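Local coordinates for protein glypican-1 (Homo sapiens, PDB 4YWT) that carries heparan sulfate chains at the cell surface, binding collagen through them and taking part in Schwann cell myelination, at residues S117-F129 against G314-Q328. The protein carries 3 engineered substitutions. Numbering follows the deposited sequence.
Sequences SERTLQATFPGAF and GSVHTWLAEAINALQ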
loop_
_atom_site.group_PDB
_atom_site.type_symbol
_atom_site.label_atom_id
_atom_site.label_comp_id
_atom_site.label_asym_id
_atom_site.label_seq_id
_atom_site.Cartn_x
_atom_site.Cartn_y
_atom_site.Cartn_z
ATOM N N SER A 117 24.423 -11.974 2.450
ATOM C CA SER A 117 25.236 -11.942 3.659
ATOM C C SER A 117 25.718 -13.353 3.979
ATOM O O SER A 117 26.908 -13.574 4.243
ATOM C CB SER A 117 24.447 -11.360 4.833
ATOM O OG SER A 117 25.313 -11.008 5.898
ATOM N N GLU A 118 24.794 -14.310 3.931
ATOM C CA GLU A 118 25.141 -15.699 4.222
ATOM C C GLU A 118 26.176 -16.258 3.237
ATOM O O GLU A 118 27.129 -16.927 3.644
ATOM C CB GLU A 118 23.890 -16.580 4.220
ATOM C CG GLU A 118 24.109 -17.951 4.846
ATOM C CD GLU A 118 22.869 -18.822 4.811
ATOM O OE1 GLU A 118 21.836 -18.369 4.273
ATOM O OE2 GLU A 118 22.926 -19.959 5.328
ATOM N N ARG A 119 25.991 -15.983 1.949
ATOM C CA ARG A 119 26.921 -16.460 0.927
ATOM C C ARG A 119 28.304 -15.838 1.094
ATOM O O ARG A 119 29.326 -16.515 0.941
ATOM C CB ARG A 119 26.383 -16.166 -0.475
ATOM C CG ARG A 119 25.334 -17.155 -0.956
ATOM C CD ARG A 119 24.964 -16.911 -2.411
ATOM N NE ARG A 119 23.519 -16.818 -2.601
ATOM C CZ ARG A 119 22.857 -15.676 -2.746
ATOM N NH1 ARG A 119 23.509 -14.520 -2.729
ATOM N NH2 ARG A 119 21.542 -15.687 -2.913
ATOM N N THR A 120 28.327 -14.547 1.407
ATOM C CA THR A 120 29.576 -13.839 1.658
ATOM C C THR A 120 30.308 -14.459 2.841
ATOM O O THR A 120 31.527 -14.661 2.798
ATOM C CB THR A 120 29.336 -12.341 1.927
ATOM O OG1 THR A 120 28.565 -11.778 0.859
ATOM C CG2 THR A 120 30.659 -11.597 2.044
ATOM N N LEU A 121 29.554 -14.768 3.893
ATOM C CA LEU A 121 30.122 -15.436 5.056
ATOM C C LEU A 121 30.726 -16.781 4.662
ATOM O O LEU A 121 31.892 -17.050 4.948
ATOM C CB LEU A 121 29.061 -15.625 6.144
ATOM C CG LEU A 121 29.487 -16.373 7.411
ATOM C CD1 LEU A 121 28.864 -15.727 8.635
ATOM C CD2 LEU A 121 29.099 -17.843 7.341
ATOM N N GLN A 122 29.929 -17.618 4.002
ATOM C CA GLN A 122 30.380 -18.947 3.596
ATOM C C GLN A 122 31.616 -18.898 2.702
ATOM O O GLN A 122 32.447 -19.804 2.732
ATOM C CB GLN A 122 29.259 -19.695 2.872
ATOM C CG GLN A 122 28.100 -20.101 3.760
ATOM C CD GLN A 122 27.024 -20.845 2.994
ATOM O OE1 GLN A 122 26.158 -21.489 3.587
ATOM N NE2 GLN A 122 27.074 -20.762 1.670
ATOM N N ALA A 123 31.735 -17.838 1.912
ATOM C CA ALA A 123 32.841 -17.727 0.970
ATOM C C ALA A 123 34.117 -17.171 1.607
ATOM O O ALA A 123 35.220 -17.591 1.257
ATOM C CB ALA A 123 32.433 -16.865 -0.211
ATOM N N THR A 124 33.969 -16.233 2.539
ATOM C CA THR A 124 35.134 -15.529 3.075
ATOM C C THR A 124 35.647 -16.077 4.410
ATOM O O THR A 124 36.845 -16.024 4.683
ATOM C CB THR A 124 34.835 -14.030 3.258
ATOM O OG1 THR A 124 33.759 -13.866 4.189
ATOM C CG2 THR A 124 34.453 -13.400 1.928
ATOM N N PHE A 125 34.742 -16.595 5.237
ATOM C CA PHE A 125 35.103 -17.068 6.576
ATOM C C PHE A 125 36.148 -18.197 6.643
ATOM O O PHE A 125 37.015 -18.159 7.515
ATOM C CB PHE A 125 33.845 -17.510 7.330
ATOM C CG PHE A 125 33.212 -16.416 8.144
ATOM C CD1 PHE A 125 33.103 -15.131 7.637
ATOM C CD2 PHE A 125 32.728 -16.672 9.417
ATOM C CE1 PHE A 125 32.524 -14.121 8.384
ATOM C CE2 PHE A 125 32.147 -15.666 10.168
ATOM C CZ PHE A 125 32.044 -14.389 9.651
ATOM N N PRO A 126 36.072 -19.209 5.750
ATOM C CA PRO A 126 37.094 -20.262 5.850
ATOM C C PRO A 126 38.524 -19.745 5.700
ATOM O O PRO A 126 39.434 -20.278 6.332
ATOM C CB PRO A 126 36.741 -21.212 4.697
ATOM C CG PRO A 126 35.826 -20.434 3.805
ATOM C CD PRO A 126 35.071 -19.532 4.719
ATOM N N GLY A 127 38.716 -18.715 4.884
ATOM C CA GLY A 127 40.031 -18.128 4.712
ATOM C C GLY A 127 40.475 -17.333 5.927
ATOM O O GLY A 127 41.634 -17.400 6.336
ATOM N N ALA A 128 39.543 -16.588 6.510
ATOM C CA ALA A 128 39.858 -15.670 7.599
ATOM C C ALA A 128 40.015 -16.367 8.947
ATOM O O ALA A 128 40.757 -15.896 9.808
ATOM C CB ALA A 128 38.783 -14.593 7.696
ATOM N N PHE A 129 39.320 -17.486 9.133
ATOM C CA PHE A 129 39.258 -18.123 10.445
ATOM C C PHE A 129 39.545 -19.624 10.411
ATOM O O PHE A 129 39.886 -20.216 11.436
ATOM C CB PHE A 129 37.885 -17.875 11.075
ATOM C CG PHE A 129 37.482 -16.429 11.095
ATOM C CD1 PHE A 129 38.234 -15.496 11.790
ATOM C CD2 PHE A 129 36.349 -16.002 10.421
ATOM C CE1 PHE A 129 37.866 -14.163 11.810
ATOM C CE2 PHE A 129 35.975 -14.672 10.439
ATOM C CZ PHE A 129 36.735 -13.751 11.135
ATOM N N GLY A 314 21.786 -6.854 5.708
ATOM C CA GLY A 314 22.703 -7.403 4.732
ATOM C C GLY A 314 24.150 -7.436 5.192
ATOM O O GLY A 314 25.051 -7.646 4.380
ATOM N N SER A 315 24.381 -7.243 6.488
ATOM C CA SER A 315 25.749 -7.166 6.998
ATOM C C SER A 315 25.956 -7.865 8.347
ATOM O O SER A 315 26.856 -7.498 9.102
ATOM C CB SER A 315 26.180 -5.702 7.114
ATOM O OG SER A 315 25.510 -5.056 8.183
ATOM N N VAL A 316 25.133 -8.867 8.638
ATOM C CA VAL A 316 25.265 -9.663 9.861
ATOM C C VAL A 316 26.654 -10.304 9.976
ATOM O O VAL A 316 27.275 -10.330 11.055
ATOM C CB VAL A 316 24.187 -10.771 9.916
ATOM C CG1 VAL A 316 24.456 -11.733 11.060
ATOM C CG2 VAL A 316 22.797 -10.163 10.036
ATOM N N HIS A 317 27.138 -10.804 8.842
ATOM C CA HIS A 317 28.413 -11.508 8.776
ATOM C C HIS A 317 29.579 -10.643 9.242
ATOM O O HIS A 317 30.566 -11.158 9.762
ATOM C CB HIS A 317 28.671 -12.003 7.351
ATOM C CG HIS A 317 28.712 -10.913 6.325
ATOM N ND1 HIS A 317 27.574 -10.384 5.754
ATOM C CD2 HIS A 317 29.754 -10.256 5.765
ATOM C CE1 HIS A 317 27.914 -9.446 4.889
ATOM N NE2 HIS A 317 29.231 -9.349 4.876
ATOM N N THR A 318 29.465 -9.332 9.053
ATOM C CA THR A 318 30.513 -8.412 9.479
ATOM C C THR A 318 30.624 -8.394 11.001
ATOM O O THR A 318 31.726 -8.443 11.559
ATOM C CB THR A 318 30.254 -6.982 8.968
ATOM O OG1 THR A 318 29.119 -6.426 9.641
ATOM C CG2 THR A 318 30.001 -6.992 7.469
ATOM N N TRP A 319 29.475 -8.332 11.669
ATOM C CA TRP A 319 29.440 -8.343 13.126
ATOM C C TRP A 319 29.862 -9.699 13.673
ATOM O O TRP A 319 30.556 -9.773 14.691
ATOM C CB TRP A 319 28.049 -7.974 13.641
ATOM C CG TRP A 319 27.656 -6.570 13.319
ATOM C CD1 TRP A 319 26.728 -6.167 12.406
ATOM C CD2 TRP A 319 28.196 -5.376 13.897
ATOM N NE1 TRP A 319 26.647 -4.795 12.387
ATOM C CE2 TRP A 319 27.540 -4.286 13.292
ATOM C CE3 TRP A 319 29.168 -5.123 14.871
ATOM C CZ2 TRP A 319 27.822 -2.962 13.629
ATOM C CZ3 TRP A 319 29.449 -3.809 15.204
ATOM C CH2 TRP A 319 28.778 -2.745 14.585
ATOM N N LEU A 320 29.445 -10.770 13.001
ATOM C CA LEU A 320 29.899 -12.104 13.393
ATOM C C LEU A 320 31.428 -12.197 13.333
ATOM O O LEU A 320 32.081 -12.642 14.286
ATOM C CB LEU A 320 29.266 -13.176 12.502
ATOM C CG LEU A 320 27.748 -13.343 12.598
ATOM C CD1 LEU A 320 27.275 -14.472 11.693
ATOM C CD2 LEU A 320 27.320 -13.590 14.037
ATOM N N ALA A 321 31.988 -11.753 12.212
ATOM C CA ALA A 321 33.430 -11.757 12.002
ATOM C C ALA A 321 34.152 -10.915 13.049
ATOM O O ALA A 321 35.221 -11.297 13.537
ATOM C CB ALA A 321 33.762 -11.256 10.602
ATOM N N GLU A 322 33.567 -9.771 13.394
ATOM C CA GLU A 322 34.157 -8.905 14.410
ATOM C C GLU A 322 34.153 -9.596 15.776
ATOM O O GLU A 322 35.121 -9.497 16.541
ATOM C CB GLU A 322 33.413 -7.570 14.480
ATOM C CG GLU A 322 34.020 -6.574 15.457
ATOM C CD GLU A 322 33.596 -5.146 15.174
ATOM O OE1 GLU A 322 33.629 -4.740 13.992
ATOM O OE2 GLU A 322 33.234 -4.429 16.131
ATOM N N ALA A 323 33.067 -10.306 16.067
ATOM C CA ALA A 323 32.957 -11.059 17.314
ATOM C C ALA A 323 34.014 -12.157 17.393
ATOM O O ALA A 323 34.648 -12.349 18.436
ATOM C CB ALA A 323 31.571 -11.655 17.450
ATOM N N ILE A 324 34.202 -12.872 16.288
ATOM C CA ILE A 324 35.183 -13.953 16.250
ATOM C C ILE A 324 36.612 -13.418 16.388
ATOM O O ILE A 324 37.412 -13.962 17.158
ATOM C CB ILE A 324 35.052 -14.780 14.958
ATOM C CG1 ILE A 324 33.742 -15.572 14.982
ATOM C CG2 ILE A 324 36.227 -15.732 14.806
ATOM C CD1 ILE A 324 33.516 -16.428 13.757
ATOM N N ASN A 325 36.924 -12.352 15.652
ATOM C CA ASN A 325 38.210 -11.672 15.804
ATOM C C ASN A 325 38.461 -11.278 17.258
ATOM O O ASN A 325 39.541 -11.533 17.816
ATOM C CB ASN A 325 38.274 -10.430 14.912
ATOM C CG ASN A 325 38.824 -10.728 13.530
ATOM O OD1 ASN A 325 40.024 -10.949 13.363
ATOM N ND2 ASN A 325 37.950 -10.727 12.530
ATOM N N ALA A 326 37.446 -10.667 17.864
ATOM C CA ALA A 326 37.506 -10.271 19.267
ATOM C C ALA A 326 37.827 -11.460 20.169
ATOM O O ALA A 326 38.704 -11.372 21.033
ATOM C CB ALA A 326 36.196 -9.627 19.690
ATOM N N LEU A 327 37.120 -12.571 19.961
ATOM C CA LEU A 327 37.367 -13.778 20.743
ATOM C C LEU A 327 38.811 -14.237 20.605
ATOM O O LEU A 327 39.475 -14.538 21.601
ATOM C CB LEU A 327 36.432 -14.912 20.323
ATOM C CG LEU A 327 36.690 -16.197 21.115
ATOM C CD1 LEU A 327 36.136 -16.084 22.530
ATOM C CD2 LEU A 327 36.133 -17.419 20.408
ATOM N N GLN A 328 39.288 -14.290 19.364
ATOM C CA GLN A 328 40.667 -14.680 19.094
ATOM C C GLN A 328 41.666 -13.821 19.854
ATOM O O GLN A 328 42.530 -14.343 20.556
ATOM C CB GLN A 328 40.975 -14.605 17.601
ATOM C CG GLN A 328 40.757 -15.901 16.849
ATOM C CD GLN A 328 40.909 -15.720 15.355
ATOM O OE1 GLN A 328 40.808 -14.605 14.841
ATOM N NE2 GLN A 328 41.178 -16.810 14.651
#
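Ser117 and Gly314 bring the two backbones within 5.3 Å, CA to CA, where helix 316-328 begins to run up against the end of the long helix 70-129. The pair belongs to the elongated, predominantly helical glypican core; the axes of the segments 117-129 and 316-328 point the same general way, 38° apart and 9.3 Å at closest, and Phe125 and Phe129 sit as knobs in holes on the opposing helix, Phe125 among His317, Leu320, Ala321 and Ile324. In the first turn of helix 316-328, His317 has CG between its backbone N and carbonyl carbon (chi1 59°), which sets the imidazole with its ND1 edge at the Ser117 hydroxyl. The two form a hydrogen bond, although the modelled separation is improbably short; the same hydroxyl also bonds Tyr144 of helix 137-152. Thr120 lies over one face of the imidazole and Thr318 over the other, while CB of His317 packs 3.8 Å from CB of Leu121. Leu320 comes next, its CD1 3.7 Å from CD1 of Leu121 as the two side chains cross at about a right angle; Leu320 also touches Phe140 of helix 137-152 and Leu208 of helix 204-236. Ala321 offers its methyl to both phenyl rings, CB lying 3.7 Å from CZ of Phe125 and 3.9 Å from CZ of Phe129. The Phe125 ring is sandwiched between Leu121 and the edge of Phe129. Ile324 divides its branches: CD1 reaches CE2 of Phe125, and CG2 makes a CH-pi contact over one face of Phe129, whose other face is covered by Ala128. Asn325 ND2 donates to Ala321 O, and its amide, turned 68° from the Phe129 ring, brings ND2 within 3.5 Å of CE1 at that ring's edge.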